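Local coordinates for protein putative glucoamylase (Bacteroides uniformis, PDB 4GL3) that probably hydrolyses glycosidic bonds in glucose-containing saccharides, in the manner of glucoamylase-like glycoside hydrolases, at residues M62-G67 against A79-K84; T327-S332 against L341-Y346. One frame throughout, in Å; residues are numbered along the deposited sequence.

Contact 1 (M62-G67 against A79-K84)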
loop_
_atom_site.group_PDB
_atom_site.type_symbol
_atom_site.label_atom_id
_atom_site.label_comp_id
_atom_site.label_asym_id
_atom_site.label_seq_id
_atom_site.Cartn_x
_atom_site.Cartn_y
_atom_site.Cartn_z
HETATM N N MSE A 62 6.734 7.248 -1.803
HETATM C CA MSE A 62 5.627 8.024 -2.344
HETATM C C MSE A 62 5.260 9.205 -1.433
HETATM O O MSE A 62 4.957 10.290 -1.932
HETATM C CB MSE A 62 4.421 7.139 -2.624
HETATM C CG MSE A 62 4.712 6.122 -3.733
HETATM SE SE MSE A 62 3.314 4.871 -4.229
HETATM C CE MSE A 62 3.738 3.304 -3.131
ATOM N N ALA A 63 5.314 8.995 -0.116
ATOM C CA ALA A 63 5.090 10.062 0.858
ATOM C C ALA A 63 6.101 11.195 0.702
ATOM O O ALA A 63 5.750 12.380 0.832
ATOM C CB ALA A 63 5.102 9.514 2.287
ATOM N N ILE A 64 7.353 10.868 0.395
ATOM C CA ILE A 64 8.339 11.913 0.165
ATOM C C ILE A 64 7.937 12.816 -1.037
ATOM O O ILE A 64 8.022 14.056 -0.955
ATOM C CB ILE A 64 9.749 11.361 -0.016
ATOM C CG1 ILE A 64 10.240 10.823 1.332
ATOM C CG2 ILE A 64 10.706 12.434 -0.543
ATOM C CD1 ILE A 64 11.374 9.830 1.204
ATOM N N ILE A 65 7.490 12.209 -2.128
ATOM C CA ILE A 65 7.058 12.970 -3.305
ATOM C C ILE A 65 5.864 13.886 -2.952
ATOM O O ILE A 65 5.871 15.081 -3.307
ATOM C CB ILE A 65 6.698 12.061 -4.500
ATOM C CG1 ILE A 65 7.908 11.155 -4.876
ATOM C CG2 ILE A 65 6.260 12.916 -5.700
ATOM C CD1 ILE A 65 7.504 9.938 -5.722
ATOM N N VAL A 66 4.893 13.350 -2.201
ATOM C CA VAL A 66 3.745 14.135 -1.708
ATOM C C VAL A 66 4.237 15.326 -0.878
ATOM O O VAL A 66 3.840 16.474 -1.085
ATOM C CB VAL A 66 2.759 13.255 -0.898
ATOM C CG1 VAL A 66 1.645 14.084 -0.236
ATOM C CG2 VAL A 66 2.141 12.162 -1.792
ATOM N N GLY A 67 5.171 15.047 0.017
ATOM C CA GLY A 67 5.747 16.082 0.898
ATOM C C GLY A 67 6.472 17.211 0.185
ATOM O O GLY A 67 6.380 18.370 0.611
ATOM N N ALA A 79 15.035 15.097 -2.620
ATOM C CA ALA A 79 15.957 14.408 -3.540
ATOM C C ALA A 79 17.141 13.814 -2.776
ATOM O O ALA A 79 17.582 12.688 -3.038
ATOM C CB ALA A 79 16.432 15.375 -4.626
ATOM N N GLU A 80 17.655 14.572 -1.813
ATOM C CA GLU A 80 18.774 14.107 -1.005
ATOM C C GLU A 80 18.400 12.833 -0.255
ATOM O O GLU A 80 19.147 11.818 -0.289
ATOM C CB GLU A 80 19.229 15.217 -0.041
ATOM C CG GLU A 80 20.341 14.801 0.921
ATOM C CD GLU A 80 20.722 15.944 1.842
ATOM O OE1 GLU A 80 19.807 16.629 2.380
ATOM O OE2 GLU A 80 21.930 16.169 2.001
ATOM N N ARG A 81 17.228 12.861 0.387
ATOM C CA ARG A 81 16.701 11.678 1.077
ATOM C C ARG A 81 16.493 10.494 0.106
ATOM O O ARG A 81 16.871 9.370 0.401
ATOM C CB ARG A 81 15.373 12.004 1.778
ATOM C CG ARG A 81 14.735 10.865 2.600
ATOM C CD ARG A 81 15.602 10.423 3.770
ATOM N NE ARG A 81 15.836 11.500 4.728
ATOM C CZ ARG A 81 15.078 11.739 5.798
ATOM N NH1 ARG A 81 14.043 10.974 6.113
ATOM N NH2 ARG A 81 15.383 12.733 6.586
HETATM N N MSE A 82 15.849 10.750 -1.022
HETATM C CA MSE A 82 15.599 9.730 -2.009
HETATM C C MSE A 82 16.908 9.064 -2.489
HETATM O O MSE A 82 16.969 7.833 -2.623
HETATM C CB MSE A 82 14.851 10.321 -3.215
HETATM C CG MSE A 82 14.383 9.287 -4.234
HETATM SE SE MSE A 82 13.030 8.072 -3.570
HETATM C CE MSE A 82 11.915 9.415 -2.722
ATOM N N LEU A 83 17.926 9.861 -2.754
ATOM C CA LEU A 83 19.234 9.322 -3.125
ATOM C C LEU A 83 19.790 8.423 -2.008
ATOM O O LEU A 83 20.304 7.344 -2.317
ATOM C CB LEU A 83 20.247 10.424 -3.546
ATOM C CG LEU A 83 21.640 9.962 -4.052
ATOM C CD1 LEU A 83 21.505 8.956 -5.201
ATOM C CD2 LEU A 83 22.518 11.143 -4.459
ATOM N N LYS A 84 19.671 8.831 -0.741
ATOM C CA LYS A 84 20.104 7.999 0.370
ATOM C C LYS A 84 19.374 6.618 0.338
ATOM O O LYS A 84 20.005 5.571 0.489
ATOM C CB LYS A 84 19.901 8.692 1.732
ATOM C CG LYS A 84 20.329 7.876 2.973
ATOM C CD LYS A 84 20.520 8.746 4.223
ATOM C CE LYS A 84 19.179 9.109 4.823
ATOM N NZ LYS A 84 19.214 10.038 6.020
#

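Contact 2 (T327-S332 against L341-Y346)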
loop_
_atom_site.group_PDB
_atom_site.type_symbol
_atom_site.label_atom_id
_atom_site.label_comp_id
_atom_site.label_asym_id
_atom_site.label_seq_id
_atom_site.Cartn_x
_atom_site.Cartn_y
_atom_site.Cartn_z
ATOM N N THR A 327 -6.990 3.971 8.854
ATOM C CA THR A 327 -6.508 3.865 7.496
ATOM C C THR A 327 -7.533 3.296 6.518
ATOM O O THR A 327 -7.436 3.606 5.343
ATOM C CB THR A 327 -5.175 3.111 7.382
ATOM O OG1 THR A 327 -4.612 3.343 6.080
ATOM C CG2 THR A 327 -5.355 1.591 7.605
ATOM N N ALA A 328 -8.517 2.515 6.994
ATOM C CA ALA A 328 -9.591 1.955 6.137
ATOM C C ALA A 328 -10.381 3.081 5.449
ATOM O O ALA A 328 -10.313 3.223 4.217
ATOM C CB ALA A 328 -10.545 1.023 6.931
ATOM N N ALA A 329 -11.104 3.880 6.229
ATOM C CA ALA A 329 -11.912 4.965 5.658
ATOM C C ALA A 329 -11.036 6.040 4.991
ATOM O O ALA A 329 -11.341 6.509 3.894
ATOM C CB ALA A 329 -12.822 5.607 6.713
ATOM N N LEU A 330 -9.955 6.426 5.645
ATOM C CA LEU A 330 -9.204 7.595 5.221
ATOM C C LEU A 330 -8.560 7.329 3.876
ATOM O O LEU A 330 -8.623 8.172 2.962
ATOM C CB LEU A 330 -8.170 7.994 6.272
ATOM C CG LEU A 330 -8.717 8.423 7.655
ATOM C CD1 LEU A 330 -7.622 9.030 8.503
ATOM C CD2 LEU A 330 -9.872 9.367 7.504
ATOM N N SER A 331 -7.974 6.136 3.716
ATOM C CA SER A 331 -7.272 5.840 2.480
ATOM C C SER A 331 -8.190 5.522 1.285
ATOM O O SER A 331 -7.720 5.441 0.140
ATOM C CB SER A 331 -6.264 4.732 2.691
ATOM O OG SER A 331 -5.330 5.091 3.700
ATOM N N SER A 332 -9.477 5.336 1.577
ATOM C CA SER A 332 -10.506 5.101 0.596
ATOM C C SER A 332 -11.144 6.412 0.098
ATOM O O SER A 332 -12.128 6.365 -0.653
ATOM C CB SER A 332 -11.576 4.150 1.180
ATOM O OG SER A 332 -11.116 2.791 1.129
ATOM N N LEU A 341 -14.287 11.824 4.312
ATOM C CA LEU A 341 -14.138 13.087 5.026
ATOM C C LEU A 341 -14.975 13.151 6.325
ATOM O O LEU A 341 -14.568 13.792 7.300
ATOM C CB LEU A 341 -14.416 14.297 4.098
ATOM C CG LEU A 341 -13.275 14.557 3.102
ATOM C CD1 LEU A 341 -13.741 15.377 1.898
ATOM C CD2 LEU A 341 -12.101 15.222 3.806
ATOM N N GLU A 342 -16.141 12.510 6.331
ATOM C CA GLU A 342 -17.012 12.473 7.514
ATOM C C GLU A 342 -16.300 11.694 8.666
ATOM O O GLU A 342 -16.285 12.128 9.831
ATOM C CB GLU A 342 -18.341 11.803 7.142
ATOM C CG GLU A 342 -19.406 11.788 8.209
ATOM C CD GLU A 342 -20.784 11.414 7.656
ATOM O OE1 GLU A 342 -20.886 10.869 6.524
ATOM O OE2 GLU A 342 -21.783 11.683 8.351
ATOM N N ALA A 343 -15.686 10.570 8.318
ATOM C CA ALA A 343 -14.960 9.734 9.282
ATOM C C ALA A 343 -13.717 10.476 9.766
ATOM O O ALA A 343 -13.413 10.478 10.958
ATOM C CB ALA A 343 -14.571 8.394 8.638
HETATM N N MSE A 344 -13.021 11.132 8.837
HETATM C CA MSE A 344 -11.826 11.904 9.167
HETATM C C MSE A 344 -12.129 12.971 10.209
HETATM O O MSE A 344 -11.396 13.137 11.182
HETATM C CB MSE A 344 -11.241 12.562 7.924
HETATM C CG MSE A 344 -9.795 13.057 8.099
HETATM SE SE MSE A 344 -9.120 14.027 6.504
HETATM C CE MSE A 344 -9.190 12.601 5.211
ATOM N N ARG A 345 -13.216 13.702 10.010
ATOM C CA ARG A 345 -13.547 14.792 10.898
ATOM C C ARG A 345 -13.961 14.260 12.270
ATOM O O ARG A 345 -13.646 14.881 13.291
ATOM C CB ARG A 345 -14.643 15.691 10.299
ATOM C CG ARG A 345 -14.890 16.981 11.077
ATOM C CD ARG A 345 -15.785 17.943 10.291
ATOM N NE ARG A 345 -15.122 18.427 9.078
ATOM C CZ ARG A 345 -14.250 19.435 9.035
ATOM N NH1 ARG A 345 -13.927 20.100 10.148
ATOM N NH2 ARG A 345 -13.701 19.781 7.869
ATOM N N TYR A 346 -14.666 13.136 12.292
ATOM C CA TYR A 346 -15.084 12.510 13.549
ATOM C C TYR A 346 -13.845 12.026 14.340
ATOM O O TYR A 346 -13.749 12.250 15.559
ATOM C CB TYR A 346 -16.057 11.350 13.276
ATOM C CG TYR A 346 -16.416 10.551 14.527
ATOM C CD1 TYR A 346 -17.302 11.056 15.480
ATOM C CD2 TYR A 346 -15.854 9.303 14.752
ATOM C CE1 TYR A 346 -17.627 10.319 16.611
ATOM C CE2 TYR A 346 -16.162 8.571 15.878
ATOM C CZ TYR A 346 -17.027 9.084 16.796
ATOM O OH TYR A 346 -17.300 8.332 17.890
#

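Contact 1 (M62-G67 against A79-K84)
Ile64 reaches from helix 54-69 to touch two side chains of helix 75-90, Arg81 and the selenomethionine Met82. CD1 meets both partners, CG2 the selenomethionine alone. The longer arm ends in CD1, which rests on the aliphatic base of Arg81, 3.8 Å from Arg81 CG, the two chains crossing at about a right angle. The branch methyl CG2 meets the selenomethionine end, with Ile64 CG2 3.9 Å from Met82 CE. That terminal methyl also lies 4.0 Å from both Ile64 CB and Ile64 CD1, so it sits against the fork of the isoleucine and touches both arms.

The Met82 side chain leaves its helix with CG anti to the backbone N (chi1 -173°), then bends at chi2 and again at chi3; the double bend carries CE across to Ile64, although the CB itself does not head for the partner helix. Arg81 lends the contact only carbon: its guanidinium turns to Trp31, with NH1 hydrogen-bonded to the Trp31 carbonyl and a cation-pi interaction with that residue. The closest pair of backbone positions, Ile64 CA and Met82 CA, is 7.9 Å apart, a gap spanned by side chains.

Further helices close around this antiparallel neighbour pair: Met82 also packs on Ile151 of helix 146-161 and, together with Ile65, on Ala137 of helix 124-140, while Ile65 reaches helix 395-401 as well.

Contact 2 (T327-S332 against L341-Y346)
Leu330 carries CG on the side of its backbone N, opposite the carbonyl carbon (chi1 -63°), and chi2 of -169° then turns the CD2 methyl toward the selenomethionine Met344 on helix 337-349. Met344 takes a different rotation: CG lies anti to its backbone N (chi1 -164°) and the chain runs extended until it bends at chi3, which brings the CE methyl back beside the leucine. The two side chains cross at about a right angle.

One methyl does all the touching on the leucine side. Leu330 CD2 settles at the root of the selenomethionine, 3.5 Å from Met344 CB and 3.6 Å from Met344 CA, so it touches the helix backbone as well as the side chain. Farther along the same chain, Met344 CG lies 3.7 Å from Leu330 CD2 and Met344 CE 4.0 Å from it.

Beside this pair, Ala329 and Ala343 point at each other and meet methyl to methyl, Ala329 CB standing 3.8 Å from Ala343 CB. The helices come close here: Ala329 CA and Ala343 CA are 6.7 Å apart, and Leu330 CA and Met344 CA 6.4 Å.

Outside the pair, the Ala329 carbonyl accepts a hydrogen bond from Ser340 OG, a polar tie next to the alanine contact. Met344 also packs on Leu18 and Val22 of helix 15-27 and on Ile388 of helix 378-393.

Between the two segments the chemistry is wholly apolar: four buried residues meet through carbon alone, and the fit rests on van der Waals packing, the small alanines being consistent with the close approach of the helices and Leu330 and Met344 packing alongside.

How the contacts relate
Both contacts join helices that are neighbours in sequence, and they follow one another along the chain: contact 1 pairs helices 54-69 and 75-90, and contact 2, much later, pairs helices 326-331 and 337-349. Their centres lie 25 Å apart and their nearest atoms about 11 Å, so they do not touch. Helix 378-393 links them, since it packs against segment 62-67 of contact 1 and against both segments of contact 2. The family belongs to the six-hairpin glycosidase clan, and the two helix pairs are consistent with hairpins of that helical architecture, placed at separate points around it.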